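PDB 6PV5: putative O-GlcNAcase nagJ from Clostridium perfringens, which probably acts as a family 84 glycoside hydrolase, a hexosaminidase whose catalytic and flanking domains make up this chain of a longer protein. Local coordinates for residues K187-Y196 and K216-K225; P334-S345 and D367-V377. All blocks are in the same frame, centred on the assembly; numbering follows the deposited sequence. Where two conformers were deposited one is given.

Interaction 1: K187-Y196 and K216-K225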
loop_
_atom_site.group_PDB
_atom_site.type_symbol
_atom_site.label_atom_id
_atom_site.label_comp_id
_atom_site.label_asym_id
_atom_site.label_seq_id
_atom_site.Cartn_x
_atom_site.Cartn_y
_atom_site.Cartn_z
ATOM N N LYS A 187 -0.102 -5.467 -13.000
ATOM C CA LYS A 187 1.253 -5.760 -13.435
ATOM C C LYS A 187 2.217 -4.809 -12.743
ATOM O O LYS A 187 3.416 -5.086 -12.664
ATOM C CB LYS A 187 1.407 -5.622 -14.954
ATOM C CG LYS A 187 1.283 -4.199 -15.477
ATOM C CD LYS A 187 1.496 -4.061 -16.977
ATOM C CE LYS A 187 1.455 -2.605 -17.394
ATOM N NZ LYS A 187 1.932 -2.392 -18.783
ATOM N N MET A 188 1.688 -3.653 -12.321
ATOM C CA MET A 188 2.458 -2.737 -11.501
ATOM C C MET A 188 1.718 -2.488 -10.185
ATOM O O MET A 188 0.561 -2.055 -10.183
ATOM C CB MET A 188 2.741 -1.414 -12.205
ATOM C CG MET A 188 3.910 -0.710 -11.563
ATOM S SD MET A 188 4.029 1.045 -11.906
ATOM C CE MET A 188 5.775 1.270 -11.576
ATOM N N ARG A 189 2.414 -2.815 -9.089
ATOM C CA ARG A 189 1.933 -2.690 -7.718
ATOM C C ARG A 189 2.972 -1.888 -6.942
ATOM O O ARG A 189 4.003 -2.430 -6.579
ATOM C CB ARG A 189 1.737 -4.075 -7.100
ATOM C CG ARG A 189 0.792 -4.968 -7.888
ATOM C CD ARG A 189 0.855 -6.447 -7.537
ATOM N NE ARG A 189 2.237 -6.921 -7.464
ATOM C CZ ARG A 189 2.989 -7.262 -8.513
ATOM N NH1 ARG A 189 2.507 -7.173 -9.747
ATOM N NH2 ARG A 189 4.228 -7.688 -8.317
ATOM N N ALA A 190 2.724 -0.582 -6.763
ATOM C CA ALA A 190 3.780 0.335 -6.379
ATOM C C ALA A 190 3.378 1.120 -5.130
ATOM O O ALA A 190 2.206 1.193 -4.749
ATOM C CB ALA A 190 4.035 1.303 -7.510
ATOM N N VAL A 191 4.389 1.748 -4.533
ATOM C CA VAL A 191 4.207 2.827 -3.583
ATOM C C VAL A 191 4.935 4.021 -4.174
ATOM O O VAL A 191 6.035 3.852 -4.686
ATOM C CB VAL A 191 4.759 2.422 -2.199
ATOM C CG1 VAL A 191 4.713 3.549 -1.175
ATOM C CG2 VAL A 191 4.066 1.181 -1.667
ATOM N N VAL A 192 4.303 5.205 -4.137
ATOM C CA VAL A 192 4.969 6.438 -4.535
ATOM C C VAL A 192 5.241 7.247 -3.271
ATOM O O VAL A 192 4.363 7.389 -2.431
ATOM C CB VAL A 192 4.169 7.262 -5.571
ATOM C CG1 VAL A 192 2.738 7.583 -5.102
ATOM C CG2 VAL A 192 4.927 8.533 -5.987
ATOM N N GLU A 193 6.463 7.766 -3.133
ATOM C CA GLU A 193 6.717 8.797 -2.141
ATOM C C GLU A 193 6.176 10.134 -2.644
ATOM O O GLU A 193 6.929 11.001 -3.074
ATOM C CB GLU A 193 8.204 8.842 -1.776
ATOM C CG GLU A 193 8.471 9.640 -0.505
ATOM C CD GLU A 193 9.853 9.557 0.139
ATOM O OE1 GLU A 193 10.253 10.547 0.755
ATOM O OE2 GLU A 193 10.503 8.496 0.053
ATOM N N GLY A 194 4.858 10.325 -2.551
ATOM C CA GLY A 194 4.263 11.502 -3.152
ATOM C C GLY A 194 3.554 12.430 -2.164
ATOM O O GLY A 194 2.774 13.267 -2.588
ATOM N N PHE A 195 3.843 12.332 -0.858
ATOM C CA PHE A 195 3.251 13.259 0.104
ATOM C C PHE A 195 4.089 14.534 0.193
ATOM O O PHE A 195 5.303 14.487 -0.034
ATOM C CB PHE A 195 3.224 12.636 1.505
ATOM C CG PHE A 195 4.486 11.894 1.847
ATOM C CD1 PHE A 195 5.602 12.580 2.309
ATOM C CD2 PHE A 195 4.577 10.530 1.639
ATOM C CE1 PHE A 195 6.775 11.907 2.599
ATOM C CE2 PHE A 195 5.759 9.862 1.911
ATOM C CZ PHE A 195 6.857 10.558 2.371
ATOM N N TYR A 196 3.434 15.659 0.529
ATOM C CA TYR A 196 4.129 16.821 1.070
ATOM C C TYR A 196 4.443 16.610 2.556
ATOM O O TYR A 196 3.842 15.764 3.230
ATOM C CB TYR A 196 3.524 18.176 0.654
ATOM C CG TYR A 196 2.048 18.451 0.843
ATOM C CD1 TYR A 196 1.542 18.876 2.068
ATOM C CD2 TYR A 196 1.158 18.418 -0.229
ATOM C CE1 TYR A 196 0.193 19.180 2.241
ATOM C CE2 TYR A 196 -0.194 18.711 -0.069
ATOM C CZ TYR A 196 -0.689 19.091 1.173
ATOM O OH TYR A 196 -2.025 19.368 1.353
ATOM N N LYS A 216 5.342 -8.671 -2.291
ATOM C CA LYS A 216 5.196 -8.837 -3.730
ATOM C C LYS A 216 4.706 -7.544 -4.380
ATOM O O LYS A 216 4.053 -7.596 -5.420
ATOM C CB LYS A 216 4.300 -10.033 -4.075
ATOM C CG LYS A 216 4.706 -11.374 -3.468
ATOM C CD LYS A 216 3.826 -12.510 -3.903
ATOM C CE LYS A 216 4.210 -13.833 -3.277
ATOM N NZ LYS A 216 3.412 -14.131 -2.062
ATOM N N MET A 217 5.055 -6.394 -3.791
ATOM C CA MET A 217 4.913 -5.128 -4.495
ATOM C C MET A 217 6.194 -4.879 -5.279
ATOM O O MET A 217 7.278 -4.986 -4.727
ATOM C CB MET A 217 4.703 -3.954 -3.538
ATOM C CG MET A 217 3.582 -4.191 -2.532
ATOM S SD MET A 217 3.127 -2.655 -1.656
ATOM C CE MET A 217 2.131 -1.845 -2.908
ATOM N N ASN A 218 6.054 -4.463 -6.542
ATOM C CA ASN A 218 7.146 -4.607 -7.490
ATOM C C ASN A 218 7.677 -3.247 -7.912
ATOM O O ASN A 218 8.481 -3.188 -8.827
ATOM C CB ASN A 218 6.744 -5.476 -8.693
ATOM C CG ASN A 218 5.659 -4.879 -9.576
ATOM O OD1 ASN A 218 5.131 -3.798 -9.304
ATOM N ND2 ASN A 218 5.328 -5.569 -10.659
ATOM N N ALA A 219 7.230 -2.150 -7.280
ATOM C CA ALA A 219 7.809 -0.874 -7.666
ATOM C C ALA A 219 7.786 0.143 -6.530
ATOM O O ALA A 219 6.861 0.188 -5.727
ATOM C CB ALA A 219 7.100 -0.322 -8.882
ATOM N N TYR A 220 8.792 1.014 -6.545
ATOM C CA TYR A 220 8.860 2.164 -5.672
ATOM C C TYR A 220 9.113 3.395 -6.523
ATOM O O TYR A 220 10.148 3.498 -7.174
ATOM C CB TYR A 220 9.960 1.948 -4.624
ATOM C CG TYR A 220 10.383 3.182 -3.872
ATOM C CD1 TYR A 220 9.483 3.884 -3.080
ATOM C CD2 TYR A 220 11.688 3.646 -3.942
ATOM C CE1 TYR A 220 9.864 5.028 -2.402
ATOM C CE2 TYR A 220 12.091 4.781 -3.254
ATOM C CZ TYR A 220 11.177 5.472 -2.477
ATOM O OH TYR A 220 11.563 6.590 -1.790
ATOM N N ILE A 221 8.166 4.339 -6.502
ATOM C CA ILE A 221 8.323 5.551 -7.281
ATOM C C ILE A 221 8.968 6.631 -6.424
ATOM O O ILE A 221 8.363 7.198 -5.511
ATOM C CB ILE A 221 7.002 5.995 -7.952
ATOM C CG1 ILE A 221 6.379 4.858 -8.765
ATOM C CG2 ILE A 221 7.231 7.226 -8.810
ATOM C CD1 ILE A 221 5.059 5.215 -9.399
ATOM N N TYR A 222 10.228 6.918 -6.747
ATOM C CA TYR A 222 11.001 7.920 -6.042
ATOM C C TYR A 222 10.616 9.308 -6.534
ATOM O O TYR A 222 11.112 9.792 -7.555
ATOM C CB TYR A 222 12.489 7.597 -6.168
ATOM C CG TYR A 222 13.396 8.525 -5.407
ATOM C CD1 TYR A 222 13.654 8.326 -4.055
ATOM C CD2 TYR A 222 14.001 9.601 -6.036
ATOM C CE1 TYR A 222 14.486 9.184 -3.348
ATOM C CE2 TYR A 222 14.836 10.464 -5.342
ATOM C CZ TYR A 222 15.099 10.239 -4.000
ATOM O OH TYR A 222 15.918 11.101 -3.318
ATOM N N ALA A 223 9.721 9.966 -5.796
ATOM C CA ALA A 223 9.213 11.256 -6.248
ATOM C C ALA A 223 9.193 12.289 -5.116
ATOM O O ALA A 223 8.262 13.079 -5.021
ATOM C CB ALA A 223 7.854 11.062 -6.887
ATOM N N PRO A 224 10.248 12.397 -4.270
ATOM C CA PRO A 224 10.166 13.214 -3.062
ATOM C C PRO A 224 10.106 14.689 -3.432
ATOM O O PRO A 224 11.022 15.206 -4.077
ATOM C CB PRO A 224 11.465 12.922 -2.292
ATOM C CG PRO A 224 12.132 11.773 -3.035
ATOM C CD PRO A 224 11.588 11.811 -4.451
ATOM N N LYS A 225 9.036 15.351 -2.969
ATOM C CA LYS A 225 8.731 16.728 -3.322
ATOM C C LYS A 225 9.875 17.659 -2.944
ATOM O O LYS A 225 10.078 18.668 -3.610
ATOM C CB LYS A 225 7.400 17.188 -2.715
ATOM C CG LYS A 225 6.196 16.850 -3.587
ATOM C CD LYS A 225 4.881 16.785 -2.861
ATOM C CE LYS A 225 3.814 16.079 -3.675
ATOM N NZ LYS A 225 3.420 16.861 -4.870
HETATM O O HOH W 1 7.194 13.317 -1.358
#
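Asn218 holds its amide between its own backbone N and carbonyl carbon (chi1 65°), and Arg189, bent at chi3, turns its guanidinium back so that one face lies against the Asn218 amide; both groups sit at the start of a parallel strand pair, strands 188-192 and 219-222 of the beta-alpha-beta unit that opens the barrel. The amide of Asn218 grips the neighbouring main chain twice. Its OD1 takes an almost straight bond from Arg189 N at 2.9 Å, while ND2 gives one to Lys187 O at 2.8 Å and also bonds Glu130. The Arg189 and Asn218 side chains cross at about a right angle, their flat groups inclined by 44°, and the guanidinium reaches Lys216 O side-on: NE (2.8 Å) and NH2 both donate to that single oxygen, which lies in the guanidinium plane. A salt bridge from Arg189 NH1 to Glu130 helps fix its rotation.

Further along, the ladder runs Val191 N to Ala219 O, Ile221 N to Val191 O and Glu193 N to Ile221 O. Ala190, Val192, Ala219 and Ile221 share one face of the sheet, where Met188 CE presses on Ala219 CB at a tight 3.4 Å. On the other face the Met217 methyl lies against Val191 CG2.

Where strand 188-192 ends, the Glu193 side chain runs alongside that of Tyr220, bringing OE2 to the edge of the ring, and salt-bridges Arg205 of helix 202-214. A water ties the two loops together, donating to Glu193 O and Phe195 O and accepting from Lys225 N. Tyr220 OH donates to Glu193 OE2 at 2.9 Å, meeting the carboxylate on its anti side, 28° out of plane.

Interaction 2: P334-S345 and D367-V377. With EDO (1,2-ethanediol), chain F.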
loop_
_atom_site.group_PDB
_atom_site.type_symbol
_atom_site.label_atom_id
_atom_site.label_comp_id
_atom_site.label_asym_id
_atom_site.label_seq_id
_atom_site.Cartn_x
_atom_site.Cartn_y
_atom_site.Cartn_z
ATOM N N PRO A 334 8.830 0.649 -19.644
ATOM C CA PRO A 334 7.963 1.690 -20.217
ATOM C C PRO A 334 7.960 2.979 -19.394
ATOM O O PRO A 334 8.075 2.927 -18.174
ATOM C CB PRO A 334 6.579 1.025 -20.191
ATOM C CG PRO A 334 6.900 -0.449 -20.350
ATOM C CD PRO A 334 8.125 -0.628 -19.466
ATOM N N LEU A 335 7.896 4.127 -20.073
ATOM C CA LEU A 335 7.839 5.423 -19.424
ATOM C C LEU A 335 6.489 5.549 -18.715
ATOM O O LEU A 335 5.504 4.944 -19.142
ATOM C CB LEU A 335 7.954 6.498 -20.503
ATOM C CG LEU A 335 7.900 7.952 -20.026
ATOM C CD1 LEU A 335 9.092 8.284 -19.142
ATOM C CD2 LEU A 335 7.860 8.911 -21.204
ATOM N N ILE A 336 6.473 6.333 -17.629
ATOM C CA ILE A 336 5.273 6.561 -16.837
ATOM C C ILE A 336 5.048 8.061 -16.788
ATOM O O ILE A 336 6.014 8.815 -16.705
ATOM C CB ILE A 336 5.472 5.993 -15.419
ATOM C CG1 ILE A 336 5.534 4.465 -15.432
ATOM C CG2 ILE A 336 4.409 6.531 -14.463
ATOM C CD1 ILE A 336 5.947 3.858 -14.099
ATOM N N THR A 337 3.784 8.487 -16.882
ATOM C CA THR A 337 3.513 9.914 -16.787
ATOM C C THR A 337 2.265 10.170 -15.939
ATOM O O THR A 337 1.513 9.246 -15.626
ATOM C CB THR A 337 3.394 10.558 -18.179
ATOM O OG1 THR A 337 3.430 11.974 -18.022
ATOM C CG2 THR A 337 2.129 10.190 -18.920
ATOM N N VAL A 338 2.056 11.444 -15.592
ATOM C CA VAL A 338 0.808 11.898 -14.999
ATOM C C VAL A 338 0.456 13.237 -15.636
ATOM O O VAL A 338 1.283 14.143 -15.695
ATOM C CB VAL A 338 0.842 11.977 -13.448
ATOM C CG1 VAL A 338 1.876 12.965 -12.953
ATOM C CG2 VAL A 338 -0.518 12.372 -12.876
ATOM N N PRO A 339 -0.795 13.398 -16.121
ATOM C CA PRO A 339 -1.201 14.613 -16.821
ATOM C C PRO A 339 -1.449 15.782 -15.869
ATOM O O PRO A 339 -1.500 15.599 -14.650
ATOM C CB PRO A 339 -2.510 14.237 -17.534
ATOM C CG PRO A 339 -2.804 12.797 -17.165
ATOM C CD PRO A 339 -1.850 12.386 -16.071
ATOM N N VAL A 340 -1.628 16.973 -16.453
ATOM C CA VAL A 340 -2.083 18.143 -15.726
ATOM C C VAL A 340 -3.497 17.874 -15.192
ATOM O O VAL A 340 -3.765 18.153 -14.030
ATOM C CB VAL A 340 -2.018 19.414 -16.598
ATOM C CG1 VAL A 340 -2.732 20.593 -15.954
ATOM C CG2 VAL A 340 -0.588 19.791 -16.960
ATOM N N GLU A 341 -4.380 17.324 -16.042
ATOM C CA GLU A 341 -5.745 16.985 -15.662
ATOM C C GLU A 341 -5.755 15.550 -15.144
ATOM O O GLU A 341 -6.055 14.618 -15.883
ATOM C CB GLU A 341 -6.726 17.250 -16.821
ATOM C CG GLU A 341 -6.894 18.730 -17.146
ATOM C CD GLU A 341 -7.652 19.164 -18.402
ATOM O OE1 GLU A 341 -7.965 18.317 -19.277
ATOM O OE2 GLU A 341 -7.917 20.372 -18.516
ATOM N N TYR A 342 -5.399 15.359 -13.866
ATOM C CA TYR A 342 -5.071 14.012 -13.436
ATOM C C TYR A 342 -6.226 13.363 -12.692
ATOM O O TYR A 342 -6.114 12.197 -12.346
ATOM C CB TYR A 342 -3.778 13.940 -12.618
ATOM C CG TYR A 342 -3.701 14.851 -11.419
ATOM C CD1 TYR A 342 -3.091 16.093 -11.506
ATOM C CD2 TYR A 342 -4.240 14.469 -10.195
ATOM C CE1 TYR A 342 -3.032 16.948 -10.414
ATOM C CE2 TYR A 342 -4.174 15.304 -9.095
ATOM C CZ TYR A 342 -3.581 16.544 -9.203
ATOM O OH TYR A 342 -3.562 17.362 -8.111
ATOM N N TRP A 343 -7.312 14.108 -12.449
ATOM C CA TRP A 343 -8.506 13.487 -11.889
ATOM C C TRP A 343 -9.634 13.479 -12.923
ATOM O O TRP A 343 -9.686 14.321 -13.810
ATOM C CB TRP A 343 -8.883 14.099 -10.520
ATOM C CG TRP A 343 -9.315 15.533 -10.532
ATOM C CD1 TRP A 343 -10.603 15.992 -10.531
ATOM C CD2 TRP A 343 -8.481 16.705 -10.540
ATOM N NE1 TRP A 343 -10.631 17.357 -10.555
ATOM C CE2 TRP A 343 -9.341 17.822 -10.517
ATOM C CE3 TRP A 343 -7.096 16.924 -10.535
ATOM C CZ2 TRP A 343 -8.865 19.132 -10.515
ATOM C CZ3 TRP A 343 -6.627 18.222 -10.529
ATOM C CH2 TRP A 343 -7.499 19.312 -10.535
ATOM N N GLY A 344 -10.499 12.470 -12.848
ATOM C CA GLY A 344 -11.522 12.257 -13.859
ATOM C C GLY A 344 -12.345 13.503 -14.181
ATOM O O GLY A 344 -12.514 13.856 -15.355
ATOM N N SER A 345 -12.846 14.168 -13.134
ATOM C CA SER A 345 -13.684 15.343 -13.334
ATOM C C SER A 345 -12.942 16.483 -14.034
ATOM O O SER A 345 -13.572 17.256 -14.763
ATOM C CB SER A 345 -14.323 15.791 -12.046
ATOM O OG SER A 345 -15.164 14.747 -11.570
ATOM N N ASP A 367 2.054 3.130 -25.582
ATOM C CA ASP A 367 2.818 2.262 -24.698
ATOM C C ASP A 367 3.384 3.055 -23.511
ATOM O O ASP A 367 4.115 2.499 -22.690
ATOM C CB ASP A 367 3.843 1.434 -25.483
ATOM C CG ASP A 367 4.951 2.251 -26.126
ATOM O OD1 ASP A 367 4.878 3.513 -26.078
ATOM O OD2 ASP A 367 5.885 1.622 -26.676
ATOM N N ILE A 368 3.056 4.357 -23.433
ATOM C CA ILE A 368 3.396 5.166 -22.272
ATOM C C ILE A 368 2.281 5.013 -21.240
ATOM O O ILE A 368 1.116 5.151 -21.582
ATOM C CB ILE A 368 3.621 6.639 -22.657
ATOM C CG1 ILE A 368 4.819 6.801 -23.603
ATOM C CG2 ILE A 368 3.745 7.502 -21.402
ATOM C CD1 ILE A 368 4.927 8.178 -24.253
ATOM N N GLU A 369 2.662 4.739 -19.982
ATOM C CA GLU A 369 1.733 4.509 -18.887
ATOM C C GLU A 369 1.279 5.859 -18.346
ATOM O O GLU A 369 2.075 6.791 -18.303
ATOM C CB GLU A 369 2.398 3.641 -17.816
ATOM C CG GLU A 369 3.053 2.387 -18.389
ATOM C CD GLU A 369 2.077 1.281 -18.773
ATOM O OE1 GLU A 369 0.846 1.547 -18.804
ATOM O OE2 GLU A 369 2.536 0.148 -19.022
ATOM N N VAL A 370 -0.017 5.952 -17.993
ATOM C CA VAL A 370 -0.639 7.183 -17.522
ATOM C C VAL A 370 -1.362 6.919 -16.201
ATOM O O VAL A 370 -2.215 6.032 -16.119
ATOM C CB VAL A 370 -1.597 7.807 -18.554
ATOM C CG1 VAL A 370 -2.181 9.126 -18.064
ATOM C CG2 VAL A 370 -0.894 8.062 -19.881
ATOM N N MET A 371 -1.020 7.742 -15.195
ATOM C CA MET A 371 -1.568 7.664 -13.846
ATOM C C MET A 371 -2.705 8.670 -13.711
ATOM O O MET A 371 -2.658 9.765 -14.265
ATOM C CB MET A 371 -0.485 7.945 -12.789
ATOM C CG MET A 371 0.567 6.828 -12.753
ATOM S SD MET A 371 1.876 6.982 -11.476
ATOM C CE MET A 371 2.709 8.504 -11.917
ATOM N N TRP A 372 -3.748 8.266 -12.990
ATOM C CA TRP A 372 -4.780 9.215 -12.626
ATOM C C TRP A 372 -5.282 8.854 -11.232
ATOM O O TRP A 372 -4.974 7.767 -10.731
ATOM C CB TRP A 372 -5.882 9.239 -13.708
ATOM C CG TRP A 372 -7.197 8.592 -13.387
ATOM C CD1 TRP A 372 -8.408 9.228 -13.309
ATOM C CD2 TRP A 372 -7.477 7.188 -13.219
ATOM N NE1 TRP A 372 -9.413 8.321 -13.083
ATOM C CE2 TRP A 372 -8.870 7.066 -12.993
ATOM C CE3 TRP A 372 -6.690 6.026 -13.198
ATOM C CZ2 TRP A 372 -9.488 5.837 -12.764
ATOM C CZ3 TRP A 372 -7.302 4.813 -12.978
ATOM C CH2 TRP A 372 -8.679 4.714 -12.763
ATOM N N THR A 373 -6.022 9.772 -10.595
ATOM C CA THR A 373 -6.334 9.560 -9.184
ATOM C C THR A 373 -7.753 9.027 -8.969
ATOM O O THR A 373 -8.129 8.729 -7.829
ATOM C CB THR A 373 -6.089 10.850 -8.386
ATOM O OG1 THR A 373 -6.925 11.871 -8.943
ATOM C CG2 THR A 373 -4.636 11.287 -8.395
ATOM N N GLY A 374 -8.528 8.870 -10.058
ATOM C CA GLY A 374 -9.950 8.559 -9.948
ATOM C C GLY A 374 -10.776 9.801 -10.246
ATOM O O GLY A 374 -10.249 10.758 -10.810
ATOM N N ASN A 375 -12.054 9.818 -9.849
ATOM C CA ASN A 375 -12.910 10.937 -10.253
ATOM C C ASN A 375 -12.421 12.243 -9.635
ATOM O O ASN A 375 -12.574 13.296 -10.231
ATOM C CB ASN A 375 -14.390 10.753 -9.885
ATOM C CG ASN A 375 -15.040 9.586 -10.605
ATOM O OD1 ASN A 375 -14.504 9.067 -11.580
ATOM N ND2 ASN A 375 -16.194 9.160 -10.132
ATOM N N ASP A 376 -11.862 12.163 -8.423
ATOM C CA ASP A 376 -11.375 13.338 -7.713
ATOM C C ASP A 376 -9.896 13.184 -7.383
ATOM O O ASP A 376 -9.331 12.107 -7.536
ATOM C CB ASP A 376 -12.168 13.502 -6.417
ATOM C CG ASP A 376 -13.655 13.547 -6.734
ATOM O OD1 ASP A 376 -14.116 14.562 -7.351
ATOM O OD2 ASP A 376 -14.322 12.542 -6.451
ATOM N N VAL A 377 -9.300 14.270 -6.877
ATOM C CA VAL A 377 -7.977 14.203 -6.286
ATOM C C VAL A 377 -7.928 13.171 -5.161
ATOM O O VAL A 377 -7.025 12.330 -5.124
ATOM C CB VAL A 377 -7.527 15.602 -5.840
ATOM C CG1 VAL A 377 -6.103 15.577 -5.280
ATOM C CG2 VAL A 377 -7.637 16.568 -7.007
HETATM C C1 EDO F . -9.089 22.806 -20.581
HETATM O O1 EDO F . -8.508 21.548 -20.786
HETATM C C2 EDO F . -7.975 23.696 -20.527
HETATM O O2 EDO F . -7.321 23.446 -21.747
HETATM O O HOH W 2 7.009 3.441 -22.703
HETATM O O HOH W 3 -16.070 14.947 -8.960
#
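The Trp343 indole carries Val377 CG2 over one face, a CH-pi contact 3.8 Å from the centroid of the six-membered ring, while Asn375 O sits at its edge, 3.4 Å from Trp343 CD1. The edge of the same indole is turned onto the Tyr342 ring, with Trp343 CE3 above the ring centre. The Trp372 indole has Gly374 N over one face and Gly344 N at an edge. Thr373 CG2 comes obliquely to Tyr342 CD2 at 3.7 Å, and Thr373 OG1 donates to Asp376 O within its own loop.

Main-chain bonds lace these loops together. Thr373 N binds Tyr342 O, Ser345 N binds Asn375 O, and Gly344 N reaches Gly374 O in a short, nearly straight bond of 2.7 Å. Towards the start of the strands the pairing is regular and parallel: Glu369 N to Leu335 O, Thr337 N to Glu369 O, Met371 N to Thr337 O.

Met371, bent at chi3 (-62°), lays its methyl on Ile336 CG2 at 3.6 Å. On the opposite face Thr337 and Val370 point the same way, their CG2 methyls 3.8 Å apart, and Thr337 OG1 bonds back to Ile301 O. Pro339 CG and CD touch Val370 CG1, and Tyr395 of helix 385-395 touches both residues.

Tyr342 OH bonds Asp305, the predicted proton donor, so the Thr373 and Trp343 contacts probably help to position that ring beside the likely catalytic centre. Strands 336-338 and 369-372 are a parallel pair of a (beta/alpha)8 barrel, whose active site lies at the C-terminal ends of its strands.

Overall arrangement
Interaction 1 joins the first two strands of the eight-stranded parallel barrel, and interaction 2 the fifth and sixth. They follow one another along the chain, the first closing before the second opens, and their centres lie about 14 Å apart. The two pairs meet across the barrel interior: Met188 packs on Ile336 and Ile221 on Met371, while Lys187 forms a salt bridge with Glu369 at the end where the strands begin. At the other end, the side chains of Lys225 and Tyr342 come within about 5 Å and 3 Å of that of Asp305, the predicted proton donor. Distant parts of the sequence thus share one core and approach one probable catalytic centre.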